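PDB 4Q8K: alginase from Pseudoalteromonas, which probably cleaves alginate by beta-elimination, as a lyase of polysaccharide lyase family 18, and carries a bound calcium ion in its catalytic domain. Local coordinates for residues G256-V262 against F274-T280; G219-S225 against K237-T243; V212-D218 against I352-T358; S251-N255 against D327-L331. All coordinates share one frame. Numbering follows the deposited sequence.

Contact 1: residues G256-V262 against F274-T280; sequences GIFDVYV and FALGTMT. With CA (calcium ion), chain B.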
# COMPACT_ATOMS: atom_id res chain seq x y z
N GLY A 256 -7.79 -0.92 -17.55
CA GLY A 256 -8.05 0.36 -16.94
C GLY A 256 -8.98 0.27 -15.73
O GLY A 256 -9.20 1.25 -15.03
N ILE A 257 -9.54 -0.91 -15.51
CA ILE A 257 -10.39 -1.13 -14.34
C ILE A 257 -9.54 -1.78 -13.26
O ILE A 257 -9.16 -2.94 -13.37
CB ILE A 257 -11.60 -2.02 -14.66
CG1 ILE A 257 -12.46 -1.37 -15.75
CG2 ILE A 257 -12.43 -2.27 -13.40
CD1 ILE A 257 -13.68 -2.19 -16.14
N PHE A 258 -9.23 -1.03 -12.21
CA PHE A 258 -8.37 -1.55 -11.17
C PHE A 258 -9.19 -2.27 -10.11
O PHE A 258 -10.19 -1.75 -9.64
CB PHE A 258 -7.59 -0.40 -10.52
CG PHE A 258 -6.72 0.33 -11.48
CD1 PHE A 258 -7.20 1.41 -12.20
CD2 PHE A 258 -5.41 -0.09 -11.70
CE1 PHE A 258 -6.39 2.07 -13.11
CE2 PHE A 258 -4.59 0.57 -12.61
CZ PHE A 258 -5.09 1.65 -13.32
N ASP A 259 -8.77 -3.48 -9.77
CA ASP A 259 -9.31 -4.19 -8.63
C ASP A 259 -8.71 -3.60 -7.37
O ASP A 259 -7.51 -3.31 -7.31
CB ASP A 259 -8.95 -5.67 -8.71
CG ASP A 259 -9.68 -6.38 -9.83
OD1 ASP A 259 -10.92 -6.43 -9.78
OD2 ASP A 259 -9.01 -6.85 -10.77
N VAL A 260 -9.54 -3.41 -6.35
CA VAL A 260 -9.04 -2.99 -5.06
C VAL A 260 -9.33 -4.15 -4.13
O VAL A 260 -10.48 -4.57 -3.99
CB VAL A 260 -9.75 -1.74 -4.53
CG1 VAL A 260 -9.21 -1.37 -3.15
CG2 VAL A 260 -9.61 -0.59 -5.51
N TYR A 261 -8.29 -4.71 -3.54
CA TYR A 261 -8.46 -5.91 -2.73
C TYR A 261 -7.45 -5.93 -1.62
O TYR A 261 -6.48 -5.14 -1.60
CB TYR A 261 -8.35 -7.18 -3.58
CG TYR A 261 -7.02 -7.39 -4.29
CD1 TYR A 261 -5.97 -8.08 -3.67
CD2 TYR A 261 -6.82 -6.92 -5.58
CE1 TYR A 261 -4.77 -8.29 -4.32
CE2 TYR A 261 -5.61 -7.12 -6.24
CZ TYR A 261 -4.60 -7.80 -5.61
OH TYR A 261 -3.40 -7.99 -6.26
N VAL A 262 -7.66 -6.85 -0.69
CA VAL A 262 -6.76 -6.99 0.43
C VAL A 262 -6.27 -8.42 0.55
O VAL A 262 -6.99 -9.38 0.26
CB VAL A 262 -7.46 -6.55 1.74
CG1 VAL A 262 -8.69 -7.42 2.01
CG2 VAL A 262 -6.48 -6.61 2.90
N PHE A 274 -9.33 -10.94 -0.59
CA PHE A 274 -10.72 -10.52 -0.60
C PHE A 274 -10.90 -9.29 -1.46
O PHE A 274 -10.23 -8.28 -1.25
CB PHE A 274 -11.17 -10.22 0.83
CG PHE A 274 -12.66 -10.21 1.01
CD1 PHE A 274 -13.40 -9.06 0.77
CD2 PHE A 274 -13.33 -11.34 1.46
CE1 PHE A 274 -14.78 -9.04 0.96
CE2 PHE A 274 -14.71 -11.33 1.65
CZ PHE A 274 -15.44 -10.17 1.40
N ALA A 275 -11.82 -9.36 -2.42
CA ALA A 275 -12.10 -8.21 -3.27
C ALA A 275 -12.99 -7.17 -2.58
O ALA A 275 -14.04 -7.51 -2.03
CB ALA A 275 -12.74 -8.67 -4.59
N LEU A 276 -12.55 -5.92 -2.62
CA LEU A 276 -13.30 -4.83 -2.00
C LEU A 276 -14.08 -4.00 -3.02
O LEU A 276 -15.19 -3.57 -2.75
CB LEU A 276 -12.35 -3.93 -1.19
CG LEU A 276 -11.63 -4.72 -0.09
CD1 LEU A 276 -10.43 -3.95 0.46
CD2 LEU A 276 -12.61 -5.12 1.03
N GLY A 277 -13.50 -3.77 -4.18
CA GLY A 277 -14.18 -2.98 -5.19
C GLY A 277 -13.37 -2.87 -6.46
O GLY A 277 -12.36 -3.55 -6.61
N THR A 278 -13.84 -2.03 -7.37
CA THR A 278 -13.11 -1.67 -8.58
C THR A 278 -13.21 -0.17 -8.81
O THR A 278 -14.12 0.49 -8.31
CB THR A 278 -13.67 -2.38 -9.83
OG1 THR A 278 -15.06 -2.04 -10.00
CG2 THR A 278 -13.52 -3.89 -9.72
N MET A 279 -12.26 0.38 -9.57
CA MET A 279 -12.26 1.80 -9.88
C MET A 279 -11.55 2.04 -11.19
O MET A 279 -10.75 1.22 -11.63
CB MET A 279 -11.53 2.59 -8.78
CG MET A 279 -10.05 2.24 -8.63
SD MET A 279 -9.28 3.01 -7.19
CE MET A 279 -9.74 4.73 -7.46
N THR A 280 -11.84 3.18 -11.81
CA THR A 280 -11.07 3.63 -12.96
C THR A 280 -10.17 4.79 -12.54
O THR A 280 -10.40 5.45 -11.52
CB THR A 280 -11.97 4.00 -14.17
OG1 THR A 280 -12.87 5.06 -13.80
CG2 THR A 280 -12.78 2.79 -14.63
CA CA B . -8.53 -4.73 -14.81
O HOH W 1 -12.10 -6.43 -7.23
O HOH W 2 -7.73 -6.27 -13.01

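Contact 2: residues G219-S225 against K237-T243; sequences GGKTIIS and KVYVSDT. With CA (calcium ion), chain B; SO4 (sulfate ion), chain C.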
# COMPACT_ATOMS: atom_id res chain seq x y z
N GLY A 219 -2.83 -1.28 -16.48
CA GLY A 219 -1.94 -2.37 -16.14
C GLY A 219 -1.14 -2.15 -14.87
O GLY A 219 -0.44 -3.05 -14.40
N GLY A 220 -1.25 -0.95 -14.30
CA GLY A 220 -0.52 -0.63 -13.09
C GLY A 220 -0.98 -1.45 -11.89
O GLY A 220 -2.13 -1.89 -11.83
N LYS A 221 -0.06 -1.69 -10.95
CA LYS A 221 -0.38 -2.39 -9.71
C LYS A 221 0.43 -1.81 -8.56
O LYS A 221 1.67 -1.77 -8.61
CB LYS A 221 -0.07 -3.88 -9.86
CG LYS A 221 -0.19 -4.69 -8.56
CD LYS A 221 0.00 -6.16 -8.87
CE LYS A 221 -0.06 -7.01 -7.62
NZ LYS A 221 0.11 -8.47 -7.92
N THR A 222 -0.26 -1.39 -7.50
CA THR A 222 0.45 -0.80 -6.37
C THR A 222 -0.11 -1.30 -5.05
O THR A 222 -1.26 -1.74 -4.97
CB THR A 222 0.35 0.73 -6.37
OG1 THR A 222 1.05 1.25 -5.23
CG2 THR A 222 -1.11 1.18 -6.34
N ILE A 223 0.73 -1.25 -4.01
CA ILE A 223 0.27 -1.49 -2.64
C ILE A 223 0.18 -0.13 -1.95
O ILE A 223 1.16 0.63 -1.91
CB ILE A 223 1.24 -2.43 -1.88
CG1 ILE A 223 1.30 -3.81 -2.55
CG2 ILE A 223 0.82 -2.58 -0.40
CD1 ILE A 223 2.38 -4.69 -1.97
N ILE A 224 -1.00 0.20 -1.41
CA ILE A 224 -1.24 1.54 -0.88
C ILE A 224 -1.29 1.57 0.65
O ILE A 224 -1.30 2.64 1.26
CB ILE A 224 -2.54 2.21 -1.43
CG1 ILE A 224 -3.79 1.43 -1.01
CG2 ILE A 224 -2.49 2.36 -2.96
CD1 ILE A 224 -5.07 2.16 -1.36
N SER A 225 -1.32 0.39 1.26
CA SER A 225 -1.19 0.29 2.71
C SER A 225 -0.82 -1.14 3.09
O SER A 225 -1.23 -2.09 2.44
CB SER A 225 -2.48 0.76 3.41
OG SER A 225 -3.51 -0.21 3.33
N LYS A 237 -1.91 -6.38 3.27
CA LYS A 237 -1.58 -5.57 2.11
C LYS A 237 -2.86 -5.18 1.38
O LYS A 237 -3.72 -6.02 1.14
CB LYS A 237 -0.68 -6.34 1.15
CG LYS A 237 0.73 -6.57 1.67
CD LYS A 237 1.49 -7.56 0.80
CE LYS A 237 0.92 -8.97 0.95
NZ LYS A 237 1.66 -9.96 0.11
N VAL A 238 -2.99 -3.90 1.06
CA VAL A 238 -4.13 -3.43 0.28
C VAL A 238 -3.62 -3.01 -1.08
O VAL A 238 -2.65 -2.24 -1.17
CB VAL A 238 -4.81 -2.22 0.94
CG1 VAL A 238 -5.98 -1.74 0.10
CG2 VAL A 238 -5.27 -2.58 2.36
N TYR A 239 -4.27 -3.51 -2.13
CA TYR A 239 -3.79 -3.31 -3.50
C TYR A 239 -4.76 -2.52 -4.35
O TYR A 239 -5.98 -2.61 -4.19
CB TYR A 239 -3.60 -4.63 -4.24
CG TYR A 239 -2.60 -5.61 -3.68
CD1 TYR A 239 -2.88 -6.34 -2.54
CD2 TYR A 239 -1.40 -5.86 -4.35
CE1 TYR A 239 -1.99 -7.26 -2.04
CE2 TYR A 239 -0.49 -6.79 -3.85
CZ TYR A 239 -0.80 -7.48 -2.70
OH TYR A 239 0.09 -8.40 -2.20
N VAL A 240 -4.20 -1.81 -5.31
CA VAL A 240 -4.95 -1.26 -6.43
C VAL A 240 -4.25 -1.80 -7.68
O VAL A 240 -3.08 -1.51 -7.93
CB VAL A 240 -4.96 0.28 -6.42
CG1 VAL A 240 -5.71 0.82 -7.62
CG2 VAL A 240 -5.57 0.80 -5.12
N SER A 241 -4.95 -2.62 -8.45
CA SER A 241 -4.29 -3.57 -9.33
C SER A 241 -5.06 -3.83 -10.63
O SER A 241 -6.25 -4.11 -10.60
CB SER A 241 -4.10 -4.90 -8.57
OG SER A 241 -3.58 -5.92 -9.40
N ASP A 242 -4.35 -3.77 -11.76
CA ASP A 242 -4.99 -3.95 -13.06
C ASP A 242 -4.40 -5.17 -13.76
O ASP A 242 -3.89 -5.06 -14.87
CB ASP A 242 -4.83 -2.68 -13.92
CG ASP A 242 -5.64 -2.72 -15.22
OD1 ASP A 242 -6.51 -3.60 -15.34
OD2 ASP A 242 -5.42 -1.88 -16.12
N THR A 243 -4.47 -6.32 -13.10
CA THR A 243 -3.85 -7.54 -13.62
C THR A 243 -4.86 -8.63 -13.94
O THR A 243 -6.06 -8.48 -13.72
CB THR A 243 -2.86 -8.16 -12.63
OG1 THR A 243 -3.59 -8.81 -11.58
CG2 THR A 243 -1.93 -7.10 -12.05
CA CA B . -8.53 -4.73 -14.81
S SO4 C . 1.60 -10.57 -5.01
O1 SO4 C . 0.57 -9.91 -5.79
O2 SO4 C . 2.66 -11.07 -5.88
O3 SO4 C . 2.14 -9.57 -4.08
O4 SO4 C . 1.03 -11.68 -4.25
O HOH W 3 -2.66 -8.87 -8.99
O HOH W 2 -7.73 -6.27 -13.01

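Contact 3: residues V212-D218 against I352-T358; sequences VKVEMSD and ITESKVT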
# COMPACT_ATOMS: atom_id res chain seq x y z
N VAL A 212 -9.00 8.21 -0.74
CA VAL A 212 -7.94 7.86 -1.66
C VAL A 212 -8.35 8.02 -3.12
O VAL A 212 -9.27 7.35 -3.59
CB VAL A 212 -7.47 6.39 -1.45
CG1 VAL A 212 -6.29 6.08 -2.37
CG2 VAL A 212 -7.11 6.13 -0.01
N LYS A 213 -7.64 8.89 -3.83
CA LYS A 213 -7.84 9.02 -5.27
C LYS A 213 -6.66 8.37 -5.98
O LYS A 213 -5.51 8.55 -5.59
CB LYS A 213 -7.98 10.49 -5.67
CG LYS A 213 -8.15 10.74 -7.16
CD LYS A 213 -8.26 12.24 -7.45
CE LYS A 213 -8.27 12.52 -8.96
NZ LYS A 213 -8.45 13.96 -9.29
N VAL A 214 -6.93 7.58 -7.01
CA VAL A 214 -5.86 6.89 -7.72
C VAL A 214 -5.90 7.24 -9.20
O VAL A 214 -6.94 7.13 -9.83
CB VAL A 214 -5.93 5.36 -7.54
CG1 VAL A 214 -4.79 4.68 -8.28
CG2 VAL A 214 -5.90 4.97 -6.06
N GLU A 215 -4.78 7.71 -9.73
CA GLU A 215 -4.64 7.97 -11.15
C GLU A 215 -3.44 7.16 -11.61
O GLU A 215 -2.33 7.36 -11.13
CB GLU A 215 -4.40 9.45 -11.42
CG GLU A 215 -5.53 10.37 -10.98
CD GLU A 215 -5.08 11.82 -10.91
OE1 GLU A 215 -5.18 12.51 -11.94
OE2 GLU A 215 -4.60 12.26 -9.84
N MET A 216 -3.66 6.21 -12.52
CA MET A 216 -2.60 5.29 -12.90
C MET A 216 -2.82 4.70 -14.29
O MET A 216 -3.96 4.40 -14.67
CB MET A 216 -2.47 4.16 -11.87
CG MET A 216 -1.38 3.13 -12.18
SD MET A 216 -0.75 2.25 -10.72
CE MET A 216 -2.25 1.54 -10.04
N SER A 217 -1.73 4.51 -15.02
CA SER A 217 -1.78 3.90 -16.35
C SER A 217 -2.38 2.50 -16.32
O SER A 217 -2.21 1.75 -15.36
CB SER A 217 -0.37 3.78 -16.92
OG SER A 217 0.30 5.03 -16.88
N ASP A 218 -3.06 2.13 -17.41
CA ASP A 218 -3.54 0.76 -17.57
C ASP A 218 -2.45 -0.25 -17.22
O ASP A 218 -1.28 -0.08 -17.61
CB ASP A 218 -4.03 0.52 -19.01
CG ASP A 218 -5.24 1.36 -19.39
OD1 ASP A 218 -5.83 2.03 -18.51
OD2 ASP A 218 -5.63 1.35 -20.57
N ILE A 352 3.82 2.06 -17.69
CA ILE A 352 3.38 2.80 -16.50
C ILE A 352 4.04 4.18 -16.45
O ILE A 352 5.17 4.31 -16.00
CB ILE A 352 3.64 2.04 -15.19
CG1 ILE A 352 3.10 0.62 -15.28
CG2 ILE A 352 3.00 2.79 -14.04
CD1 ILE A 352 1.66 0.54 -15.69
N THR A 353 3.33 5.18 -16.95
CA THR A 353 3.83 6.55 -17.02
C THR A 353 3.09 7.46 -16.06
O THR A 353 3.43 8.63 -15.92
CB THR A 353 3.71 7.14 -18.44
OG1 THR A 353 2.34 7.08 -18.87
CG2 THR A 353 4.60 6.38 -19.43
N GLU A 354 2.05 6.92 -15.41
CA GLU A 354 1.28 7.66 -14.43
C GLU A 354 1.00 6.74 -13.26
O GLU A 354 0.57 5.61 -13.45
CB GLU A 354 -0.04 8.16 -15.03
CG GLU A 354 -0.85 9.08 -14.13
CD GLU A 354 -2.23 9.40 -14.69
OE1 GLU A 354 -2.70 10.54 -14.50
OE2 GLU A 354 -2.85 8.52 -15.32
N SER A 355 1.28 7.21 -12.04
CA SER A 355 0.91 6.48 -10.83
C SER A 355 0.92 7.44 -9.66
O SER A 355 1.94 7.64 -9.00
CB SER A 355 1.84 5.31 -10.56
OG SER A 355 1.42 4.59 -9.40
N LYS A 356 -0.24 8.05 -9.41
CA LYS A 356 -0.36 9.07 -8.39
C LYS A 356 -1.47 8.69 -7.43
O LYS A 356 -2.64 8.63 -7.81
CB LYS A 356 -0.67 10.43 -9.02
CG LYS A 356 -0.84 11.55 -8.01
CD LYS A 356 -1.35 12.82 -8.65
CE LYS A 356 -0.28 13.44 -9.55
NZ LYS A 356 -0.67 14.80 -10.02
N VAL A 357 -1.10 8.42 -6.18
CA VAL A 357 -2.08 8.19 -5.12
C VAL A 357 -2.21 9.45 -4.26
O VAL A 357 -1.23 9.91 -3.66
CB VAL A 357 -1.71 6.97 -4.25
CG1 VAL A 357 -2.69 6.81 -3.08
CG2 VAL A 357 -1.71 5.69 -5.09
N THR A 358 -3.41 10.02 -4.23
CA THR A 358 -3.67 11.24 -3.47
C THR A 358 -4.53 10.90 -2.26
O THR A 358 -5.60 10.33 -2.40
CB THR A 358 -4.40 12.28 -4.33
OG1 THR A 358 -3.61 12.59 -5.48
CG2 THR A 358 -4.64 13.56 -3.54
O HOH W 4 -4.34 10.85 -7.52
O HOH W 5 -2.76 13.93 -12.05
O HOH W 6 -5.11 12.09 -14.51

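Contact 4: residues S251-N255 against D327-L331; sequences SVANN and DPYTL. With CA (calcium ion), chain B.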
# COMPACT_ATOMS: atom_id res chain seq x y z
N SER A 251 -10.48 -8.57 -12.50
CA SER A 251 -9.47 -9.60 -12.76
C SER A 251 -9.11 -9.68 -14.24
O SER A 251 -8.68 -10.72 -14.72
CB SER A 251 -9.93 -10.97 -12.25
OG SER A 251 -9.89 -11.04 -10.83
N VAL A 252 -9.29 -8.57 -14.96
CA VAL A 252 -8.91 -8.52 -16.36
C VAL A 252 -7.69 -7.63 -16.54
O VAL A 252 -7.75 -6.44 -16.27
CB VAL A 252 -10.06 -8.01 -17.25
CG1 VAL A 252 -9.58 -7.83 -18.67
CG2 VAL A 252 -11.25 -8.97 -17.19
N ALA A 253 -6.59 -8.19 -17.01
CA ALA A 253 -5.35 -7.44 -17.14
C ALA A 253 -5.45 -6.24 -18.07
O ALA A 253 -6.03 -6.34 -19.16
CB ALA A 253 -4.21 -8.35 -17.58
N ASN A 254 -4.90 -5.11 -17.64
CA ASN A 254 -4.61 -4.01 -18.55
C ASN A 254 -5.82 -3.38 -19.23
O ASN A 254 -5.71 -2.91 -20.37
CB ASN A 254 -3.60 -4.49 -19.61
CG ASN A 254 -2.84 -3.35 -20.27
OD1 ASN A 254 -2.55 -2.34 -19.64
ND2 ASN A 254 -2.52 -3.52 -21.56
N ASN A 255 -6.97 -3.34 -18.55
CA ASN A 255 -8.17 -2.73 -19.14
C ASN A 255 -8.61 -1.43 -18.47
O ASN A 255 -9.67 -0.89 -18.78
CB ASN A 255 -9.33 -3.73 -19.18
CG ASN A 255 -9.96 -3.94 -17.82
OD1 ASN A 255 -9.35 -3.63 -16.81
ND2 ASN A 255 -11.19 -4.46 -17.79
N ASP A 327 4.43 -7.80 -14.71
CA ASP A 327 3.63 -7.86 -15.93
C ASP A 327 2.19 -8.16 -15.52
O ASP A 327 1.96 -9.10 -14.77
CB ASP A 327 4.15 -8.97 -16.83
CG ASP A 327 3.58 -8.90 -18.24
OD1 ASP A 327 2.35 -9.05 -18.40
OD2 ASP A 327 4.38 -8.67 -19.18
N PRO A 328 1.22 -7.36 -15.99
CA PRO A 328 -0.17 -7.58 -15.56
C PRO A 328 -0.82 -8.80 -16.21
O PRO A 328 -1.78 -9.34 -15.65
CB PRO A 328 -0.88 -6.29 -15.99
CG PRO A 328 -0.07 -5.82 -17.17
CD PRO A 328 1.36 -6.15 -16.82
N TYR A 329 -0.30 -9.24 -17.36
CA TYR A 329 -0.81 -10.41 -18.05
C TYR A 329 -0.30 -11.72 -17.47
O TYR A 329 -1.06 -12.66 -17.25
CB TYR A 329 -0.47 -10.36 -19.54
CG TYR A 329 -1.19 -9.26 -20.28
CD1 TYR A 329 -2.49 -9.44 -20.70
CD2 TYR A 329 -0.56 -8.05 -20.55
CE1 TYR A 329 -3.16 -8.43 -21.38
CE2 TYR A 329 -1.23 -7.04 -21.22
CZ TYR A 329 -2.53 -7.24 -21.63
OH TYR A 329 -3.22 -6.25 -22.30
N THR A 330 1.01 -11.79 -17.24
CA THR A 330 1.67 -13.03 -16.85
C THR A 330 1.97 -13.09 -15.35
O THR A 330 2.31 -14.14 -14.82
CB THR A 330 3.00 -13.21 -17.59
OG1 THR A 330 3.92 -12.20 -17.18
CG2 THR A 330 2.79 -13.12 -19.10
N LEU A 331 1.92 -11.95 -14.70
CA LEU A 331 2.28 -11.84 -13.30
C LEU A 331 3.73 -12.11 -13.02
O LEU A 331 4.10 -12.27 -11.90
CB LEU A 331 1.45 -12.81 -12.47
CG LEU A 331 -0.05 -12.63 -12.55
CD1 LEU A 331 -0.78 -13.60 -11.64
CD2 LEU A 331 -0.46 -11.22 -12.24
CA CA B . -8.53 -4.73 -14.81
O HOH W 2 -7.73 -6.27 -13.01

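Contact 1: residues G256-V262 against F274-T280
Seven backbone hydrogen bonds zip residues 257-262 to residues 274-280, and most come in reciprocal pairs. Phe258 N gives to Met279 O (2.8 Å) and Met279 N returns to Phe258 O (3.0 Å); at the far end Val262 N reaches Phe274 O (3.0 Å) and Phe274 N reaches Val262 O (2.9 Å). Between them the pattern slips. Val260 N donates to Gly277 O at 2.8 Å, but Val260 O accepts twice, from Leu276 N (2.8 Å) and Gly277 N (3.1 Å), so two residues face one: a classic beta bulge in the antiparallel hairpin of strands 257-265 and 271-280, on the border of the lyase domain's curved sheet. The carbonyl of Gly277 has a further donor in water 1, 3.0 Å from Gly277 O and 2.8 Å from Asp259 OD1. That carboxylate also takes the backbone NH groups of Asp250 and Ser251, while Asp259 OD2 receives water 2 at 2.6 Å. Water 2 is itself a calcium ligand, as is Ile257 O, 2.4 Å from the CA ion; Asp242, Asp250, Val252 and Asn255 supply the rest. On the other face Val260 CG2 meets Met279 SD at 4.0 Å, and Val262 CB lies 4.1 Å from Leu276 CD1.

Contact 2: residues G219-S225 against K237-T243
Start at Gly219, whose N donates to Asp242 OD2 at 2.7 Å; the other oxygen, Asp242 OD1, binds the CA ion at 2.4 Å. Gly219's positive phi would jam a CB against the preceding carbonyl. Next, Gly220 O accepts from Asp242 N (2.9 Å). Lys221 runs fully extended past Ser241 and Tyr239, and its NZ reaches SO4 O1 at 2.6 Å and water 3 at 3.0 Å; Tyr239 OH holds the same sulfate through O3 (3.0 Å). Thr222 and Val240 exchange both backbone bonds, Thr222 N to Val240 O (2.9 Å) and Val240 N to Thr222 O (3.0 Å). Ile223 lays CG1 over the face of the Tyr239 ring, a CH-pi contact 4.1 Å from the centroid. Ile224 N bonds to Val238 O (3.0 Å), and its CD1 touches Val240 CG2 at 4.0 Å. Finally Ser225 O takes Val238 N at 2.9 Å. This is an antiparallel beta hairpin, strands 221-228 and 234-241, in the curved sheet of a concanavalin-like jelly roll, whose concave face commonly holds the polysaccharide cleft in such lyases.

Contact 3: residues V212-D218 against I352-T358
Ser217 OG gathers two backbone donors where the strands part, Thr353 N and Glu354 N, each at 3.0 Å, while Ser217 N gives to Glu354 O at 3.0 Å. From there a regular antiparallel ladder runs on: Glu215 N to Lys356 O (3.0 Å) with Lys356 N to Glu215 O (2.8 Å), then Lys213 N to Thr358 O and Thr358 N to Lys213 O, both 2.9 Å. Beyond the backbone, water does the joining. Water 4 sits 2.7 Å from Glu215 OE2, 2.8 Å from Lys356 O and 2.8 Å from Thr358 OG1; water 5 links Glu215 OE1 (2.8 Å) to Lys356 NZ (3.0 Å); water 6 donates to both Glu215 OE1 (2.6 Å) and Glu354 OE1 (2.9 Å), two like-charged oxygens only 4.1 Å apart. The opposite face is mostly apolar: Val212 CG1 meets Val357 CG1 at 3.7 Å. The polar exception is Ser355 OG, bonded to Asn321 and 3.5 Å from Met216 SD. Strands 204-216 and 355-368 are neighbours in the seven-stranded sheet of the sandwich, and Met216 and Ser355 touch Leu323 of the other sheet. The chemistry thus divides by face: valines and methionine turn into the sandwich, whereas the charged ends of Glu215 and Lys356 are linked through water 5, so the pairing rests on backbone bonds rather than on a direct salt bridge.

Contact 4: residues S251-N255 against D327-L331
The clearest interaction here is a CH-pi contact made by one methyl group: Ala253 CB lies over the face of the Tyr329 ring, 4.1 Å from its centroid and 27° off the ring normal, joining two loops with no helix or strand. The same CB comes within 3.7 Å of Tyr329 CD1, 4.2 Å of Pro328 CB and 3.3 Å of Pro328 O. Beside it, Asn254 CB is 4.5 Å from Pro328 CG. The interface is small, 204 Å² over both sides.

Each loop is braced by its own turn. Residues Val252 to Asn255 make a type II beta turn that wraps the calcium ion: Val252 O and Asn255 OD1 each bind CA at 2.4 Å, water 2 adds a ligand at 2.5 Å, and Asp242, Asp250 and Ile257 complete the site. Ala253, the second residue of this turn, points its CB toward the 327-331 loop and is buried there. Opposite, Asp327 OD1 accepts from Tyr329 N (2.9 Å) in an Asx turn and from Thr330 N (3.3 Å), while Leu331 N bonds to Asp327 O at 2.9 Å. This loop leads from strand 321-324 toward helix 340-349, where Pro328 also packs on Leu350 just past the helix.

Leaving strand 204-216, the chain has laid down the first half of contact 3, which waits until residues 352-358 return to close a loop of more than 130 residues; the other three contacts all fall within it. Contact 2 closes first, as the hairpin 221-228/234-241. Residues 251-255 then open contact 4, and inside its span contact 1 opens and closes as the next hairpin before residues 327-331 come back. Strands 234-241 and 257-265 are neighbours, so contacts 1 and 2 share one sheet, joined where Asp259 N meets Ser241 O (2.7 Å). Contacts 1, 2 and 4 converge on the calcium ion, while contact 3 pairs strands of the opposing sheet.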